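Local coordinates for fat acid-binding protein (Eubacterium ventriosum, PDB 3NYI) that probably binds fatty acids as a lipid-binding member of the DegV family, and holds a molecule of stearic acid, at residues A[59-63]-A[172-176]; A[140-146]-A[292-296]. The contacts are given in a common frame with arbitrary orientation. Residue numbers count along the deposited sequence, not the author numbering.

Overall arrangement
Both contacts join parts of the DegV fold that lie far apart in sequence, on opposite sides of the chain's centre: their centres are 40 Å apart and their nearest atoms about 27 Å. Contact 1 sets the loop 59-63 of the N-terminal half against helix 172-177 of the C-terminal half. It lies near the bound stearic acid, with the Tyr173 side chain about 9 Å from the ligand and Leu174 touching it. Contact 2 ties the end of helix 128-143 to the C-terminal residues 292-296. Along the chain the segments alternate, 59-63, 140-146, 172-176, 292-296, so the two connections cross. In each, one aromatic side chain, Phe62 or Tyr293, packs on a helix, with a selenomethionine beside its ring.

Contact 1: A[59-63]-A[172-176]; sequences PKLFP and DYLKM
Segment 59-63 is an irregular loop running from helix 48-57 to strand 64-66, with a proline at each end restricting its backbone; segment 172-176 is helical, with Met176 N hydrogen-bonded to Asp172 O at 3.0 Å. The CA atoms come nearest at Phe62 and Tyr173, 6.9 Å apart. The CA-to-CB bond of Phe62 points toward the helix, and the m rotamer (chi2 -90°) lays the ring against it, its flat shape meeting Asp172, Tyr173 and Met176 at once; no hydrogen bond crosses. Asp172 lends its aliphatic part: its CB is 3.8 Å and its carbonyl O 3.7 Å from Phe62 CE1. Tyr173 (chi1 m, chi2 -90°) starts sideways, but its ring end comes in to the loop. Phe62 CE1 lies over one face of that ring, the centroids are 4.8 Å apart with planes at 48°, and Phe62 CD1 is 3.4 Å from Tyr173 CD1. Leu61 O approaches the Tyr173 ring edge, 3.7 Å from CE1. Here the two halves of the DegV fold meet beside the lipid site: Tyr173 also packs on Met55 of helix 48-57, while Leu174, out of reach of the loop, touches the stearic acid, as suits an apolar side chain. One turn after Asp172, selenomethionine Met176 (chi1 t, chi2 p) sets CB 3.9 Å from Phe62 CD1; its SE, 5.3 Å from the Phe62 ring centroid, makes a Met-aromatic contact.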
loop_
_atom_site.group_PDB
_atom_site.type_symbol
_atom_site.label_atom_id
_atom_site.label_comp_id
_atom_site.label_asym_id
_atom_site.label_seq_id
_atom_site.Cartn_x
_atom_site.Cartn_y
_atom_site.Cartn_z
ATOM N N PRO A 59 21.067 2.634 -11.990
ATOM C CA PRO A 59 19.849 2.947 -12.748
ATOM C C PRO A 59 19.461 1.859 -13.743
ATOM O O PRO A 59 18.385 1.935 -14.342
ATOM C CB PRO A 59 20.229 4.224 -13.509
ATOM C CG PRO A 59 21.393 4.787 -12.769
ATOM C CD PRO A 59 22.140 3.604 -12.252
ATOM N N LYS A 60 20.327 0.868 -13.921
ATOM C CA LYS A 60 20.072 -0.221 -14.860
ATOM C C LYS A 60 19.595 -1.479 -14.143
ATOM O O LYS A 60 19.242 -2.472 -14.779
ATOM C CB LYS A 60 21.339 -0.542 -15.656
ATOM C CG LYS A 60 21.602 0.370 -16.835
ATOM C CD LYS A 60 22.913 -0.012 -17.512
ATOM C CE LYS A 60 22.958 -1.504 -17.828
ATOM N NZ LYS A 60 24.310 -1.945 -18.278
ATOM N N LEU A 61 19.618 -1.436 -12.816
ATOM C CA LEU A 61 19.228 -2.567 -11.978
ATOM C C LEU A 61 17.705 -2.627 -11.848
ATOM O O LEU A 61 17.097 -1.696 -11.337
ATOM C CB LEU A 61 19.840 -2.398 -10.585
ATOM C CG LEU A 61 20.266 -3.617 -9.762
ATOM C CD1 LEU A 61 20.115 -3.302 -8.282
ATOM C CD2 LEU A 61 19.478 -4.868 -10.125
ATOM N N PHE A 62 17.093 -3.710 -12.315
ATOM C CA PHE A 62 15.660 -3.924 -12.102
ATOM C C PHE A 62 15.419 -5.140 -11.202
ATOM O O PHE A 62 15.474 -6.289 -11.663
ATOM C CB PHE A 62 14.914 -4.046 -13.441
ATOM C CG PHE A 62 14.946 -2.783 -14.256
ATOM C CD1 PHE A 62 13.959 -1.820 -14.107
ATOM C CD2 PHE A 62 15.981 -2.541 -15.150
ATOM C CE1 PHE A 62 13.994 -0.645 -14.844
ATOM C CE2 PHE A 62 16.022 -1.370 -15.896
ATOM C CZ PHE A 62 15.026 -0.421 -15.744
ATOM N N PRO A 63 15.177 -4.892 -9.903
ATOM C CA PRO A 63 14.961 -6.000 -8.966
ATOM C C PRO A 63 13.640 -6.699 -9.232
ATOM O O PRO A 63 12.806 -6.174 -9.980
ATOM C CB PRO A 63 14.913 -5.311 -7.599
ATOM C CG PRO A 63 15.487 -3.928 -7.820
ATOM C CD PRO A 63 15.127 -3.584 -9.227
ATOM N N ASP A 172 10.126 3.175 -16.546
ATOM C CA ASP A 172 10.993 2.004 -16.725
ATOM C C ASP A 172 10.657 0.839 -15.792
ATOM O O ASP A 172 10.532 -0.306 -16.229
ATOM C CB ASP A 172 12.465 2.392 -16.544
ATOM C CG ASP A 172 12.928 3.434 -17.555
ATOM O OD1 ASP A 172 12.286 3.570 -18.620
ATOM O OD2 ASP A 172 13.939 4.114 -17.277
ATOM N N TYR A 173 10.520 1.129 -14.503
ATOM C CA TYR A 173 10.258 0.070 -13.527
ATOM C C TYR A 173 8.852 -0.509 -13.628
ATOM O O TYR A 173 8.672 -1.723 -13.522
ATOM C CB TYR A 173 10.551 0.566 -12.112
ATOM C CG TYR A 173 11.968 1.083 -11.926
ATOM C CD1 TYR A 173 12.988 0.231 -11.522
ATOM C CD2 TYR A 173 12.284 2.421 -12.149
ATOM C CE1 TYR A 173 14.297 0.699 -11.348
ATOM C CE2 TYR A 173 13.585 2.900 -11.971
ATOM C CZ TYR A 173 14.590 2.028 -11.562
ATOM O OH TYR A 173 15.894 2.476 -11.368
ATOM N N LEU A 174 7.852 0.356 -13.820
ATOM C CA LEU A 174 6.482 -0.099 -14.012
ATOM C C LEU A 174 6.376 -1.057 -15.190
ATOM O O LEU A 174 5.734 -2.092 -15.083
ATOM C CB LEU A 174 5.523 1.083 -14.228
ATOM C CG LEU A 174 5.220 1.924 -12.990
ATOM C CD1 LEU A 174 4.496 3.226 -13.362
ATOM C CD2 LEU A 174 4.400 1.103 -11.997
ATOM N N LYS A 175 6.994 -0.707 -16.318
ATOM C CA LYS A 175 6.903 -1.562 -17.495
ATOM C C LYS A 175 7.655 -2.873 -17.263
ATOM O O LYS A 175 7.134 -3.953 -17.528
ATOM C CB LYS A 175 7.446 -0.852 -18.744
ATOM C CG LYS A 175 7.579 -1.762 -19.968
ATOM C CD LYS A 175 7.793 -0.956 -21.254
ATOM C CE LYS A 175 7.920 -1.855 -22.485
ATOM N NZ LYS A 175 9.173 -2.670 -22.472
HETATM N N MSE A 176 8.873 -2.770 -16.752
HETATM C CA MSE A 176 9.704 -3.958 -16.563
HETATM C C MSE A 176 9.058 -4.940 -15.580
HETATM O O MSE A 176 9.155 -6.151 -15.754
HETATM C CB MSE A 176 11.102 -3.557 -16.105
HETATM C CG MSE A 176 12.152 -4.624 -16.304
HETATM SE SE MSE A 176 12.603 -5.050 -18.165
HETATM C CE MSE A 176 11.503 -3.829 -19.198
#

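Contact 2: A[140-146]-A[292-296]; sequences RMLEDGL and KYETL
Helix 128-143 ends in segment 140-146, and strand 285-291 leads into segment 292-296, whose residues 293-295 form a 3-10 turn. The CA atoms are nearest at Met141 and Tyr293, 7.6 Å apart. Gly145 takes positive phi (92/8), where a CB would jam against the preceding carbonyl; with the hydrogen bonds Leu146 N to Met141 O (3.0 Å) and Gly145 N to Leu142 O (3.1 Å) this makes a Schellman motif. Thr295 N and OG1 both hydrogen-bond to Lys292 O, at 2.9 and 2.7 Å.

The CA-to-CB bond of Tyr293 points toward the helix end, and the p rotamer places the ring there. Selenomethionine Met141 (m, t, m) lays CG over one ring face, 3.3 Å from the centroid, a CH-pi contact; its SE, 4.3 Å from the centroid, adds a Met-aromatic contact. Leu146 CD2 packs 3.9 Å from Tyr293 CE1, and Arg140 CB lies 4.2 Å from Tyr293 CE2, while the Arg140 guanidinium forms salt bridges with Asp136 and Asp265. Tyrosine suits this apolar surround because its hydroxyl can reach past it: Tyr293 OH donates to Asp144 OD2 at 2.6 Å. The Schellman motif ends the helix, with Tyr293, near the C-terminus, docked against it.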
loop_
_atom_site.group_PDB
_atom_site.type_symbol
_atom_site.label_atom_id
_atom_site.label_comp_id
_atom_site.label_asym_id
_atom_site.label_seq_id
_atom_site.Cartn_x
_atom_site.Cartn_y
_atom_site.Cartn_z
ATOM N N ARG A 140 -9.259 1.279 13.857
ATOM C CA ARG A 140 -10.128 2.272 14.504
ATOM C C ARG A 140 -11.484 1.689 14.899
ATOM O O ARG A 140 -11.935 1.855 16.037
ATOM C CB ARG A 140 -10.342 3.480 13.602
ATOM C CG ARG A 140 -9.117 4.342 13.390
ATOM C CD ARG A 140 -9.402 5.418 12.352
ATOM N NE ARG A 140 -8.214 6.212 12.054
ATOM C CZ ARG A 140 -8.188 7.539 12.076
ATOM N NH1 ARG A 140 -9.292 8.224 12.373
ATOM N NH2 ARG A 140 -7.063 8.182 11.798
HETATM N N MSE A 141 -12.134 1.006 13.959
HETATM C CA MSE A 141 -13.466 0.452 14.216
HETATM C C MSE A 141 -13.485 -0.503 15.395
HETATM O O MSE A 141 -14.361 -0.409 16.267
HETATM C CB MSE A 141 -14.060 -0.193 12.950
HETATM C CG MSE A 141 -14.401 0.841 11.862
HETATM SE SE MSE A 141 -15.338 0.081 10.316
HETATM C CE MSE A 141 -13.786 -0.658 9.380
ATOM N N LEU A 142 -12.513 -1.412 15.426
ATOM C CA LEU A 142 -12.400 -2.367 16.515
ATOM C C LEU A 142 -12.071 -1.693 17.839
ATOM O O LEU A 142 -12.625 -2.055 18.865
ATOM C CB LEU A 142 -11.362 -3.445 16.186
ATOM C CG LEU A 142 -11.697 -4.251 14.930
ATOM C CD1 LEU A 142 -10.760 -5.446 14.796
ATOM C CD2 LEU A 142 -13.149 -4.710 14.948
ATOM N N GLU A 143 -11.179 -0.709 17.824
ATOM C CA GLU A 143 -10.865 0.012 19.055
ATOM C C GLU A 143 -12.045 0.858 19.539
ATOM O O GLU A 143 -12.234 1.046 20.745
ATOM C CB GLU A 143 -9.584 0.841 18.894
ATOM C CG GLU A 143 -8.364 -0.049 18.625
ATOM C CD GLU A 143 -7.031 0.679 18.699
ATOM O OE1 GLU A 143 -7.026 1.913 18.911
ATOM O OE2 GLU A 143 -5.987 -0.001 18.543
ATOM N N ASP A 144 -12.855 1.344 18.604
ATOM C CA ASP A 144 -14.042 2.119 18.972
ATOM C C ASP A 144 -15.203 1.211 19.392
ATOM O O ASP A 144 -16.296 1.682 19.700
ATOM C CB ASP A 144 -14.468 3.063 17.835
ATOM C CG ASP A 144 -13.410 4.112 17.517
ATOM O OD1 ASP A 144 -12.499 4.302 18.352
ATOM O OD2 ASP A 144 -13.485 4.748 16.434
ATOM N N GLY A 145 -14.967 -0.098 19.393
ATOM C CA GLY A 145 -15.939 -1.027 19.942
ATOM C C GLY A 145 -16.954 -1.613 18.977
ATOM O O GLY A 145 -17.891 -2.281 19.401
ATOM N N LEU A 146 -16.784 -1.372 17.681
ATOM C CA LEU A 146 -17.608 -2.059 16.690
ATOM C C LEU A 146 -17.276 -3.542 16.703
ATOM O O LEU A 146 -16.129 -3.916 16.935
ATOM C CB LEU A 146 -17.351 -1.507 15.283
ATOM C CG LEU A 146 -18.189 -0.308 14.840
ATOM C CD1 LEU A 146 -17.871 0.912 15.682
ATOM C CD2 LEU A 146 -17.953 -0.024 13.365
ATOM N N LYS A 292 -13.621 8.351 6.231
ATOM C CA LYS A 292 -13.707 7.995 7.650
ATOM C C LYS A 292 -14.915 7.092 7.848
ATOM O O LYS A 292 -16.031 7.461 7.479
ATOM C CB LYS A 292 -13.860 9.236 8.530
ATOM C CG LYS A 292 -12.824 10.309 8.316
ATOM C CD LYS A 292 -13.408 11.642 8.821
ATOM C CE LYS A 292 -12.355 12.714 8.974
ATOM N NZ LYS A 292 -12.946 13.928 9.612
ATOM N N TYR A 293 -14.706 5.912 8.428
ATOM C CA TYR A 293 -15.819 4.969 8.587
ATOM C C TYR A 293 -17.048 5.594 9.268
ATOM O O TYR A 293 -18.174 5.226 8.953
ATOM C CB TYR A 293 -15.391 3.696 9.327
ATOM C CG TYR A 293 -15.442 3.820 10.832
ATOM C CD1 TYR A 293 -16.611 3.532 11.532
ATOM C CD2 TYR A 293 -14.325 4.228 11.553
ATOM C CE1 TYR A 293 -16.666 3.654 12.913
ATOM C CE2 TYR A 293 -14.371 4.345 12.931
ATOM C CZ TYR A 293 -15.544 4.061 13.604
ATOM O OH TYR A 293 -15.587 4.174 14.974
ATOM N N GLU A 294 -16.819 6.526 10.193
ATOM C CA GLU A 294 -17.902 7.167 10.964
ATOM C C GLU A 294 -18.923 7.856 10.077
ATOM O O GLU A 294 -20.069 8.077 10.482
ATOM C CB GLU A 294 -17.351 8.236 11.918
ATOM C CG GLU A 294 -16.425 7.720 12.986
ATOM C CD GLU A 294 -14.971 7.847 12.590
ATOM O OE1 GLU A 294 -14.674 7.733 11.382
ATOM O OE2 GLU A 294 -14.129 8.062 13.489
ATOM N N THR A 295 -18.492 8.224 8.878
ATOM C CA THR A 295 -19.304 9.040 7.990
ATOM C C THR A 295 -20.111 8.194 7.009
ATOM O O THR A 295 -20.939 8.713 6.256
ATOM C CB THR A 295 -18.419 10.061 7.230
ATOM O OG1 THR A 295 -17.525 9.368 6.354
ATOM C CG2 THR A 295 -17.598 10.876 8.212
ATOM N N LEU A 296 -19.888 6.885 7.029
ATOM C CA LEU A 296 -20.505 6.013 6.035
ATOM C C LEU A 296 -21.949 5.670 6.371
ATOM O O LEU A 296 -22.331 5.631 7.540
ATOM C CB LEU A 296 -19.684 4.733 5.850
ATOM C CG LEU A 296 -18.372 4.984 5.113
ATOM C CD1 LEU A 296 -17.533 3.714 5.083
ATOM C CD2 LEU A 296 -18.650 5.488 3.709
#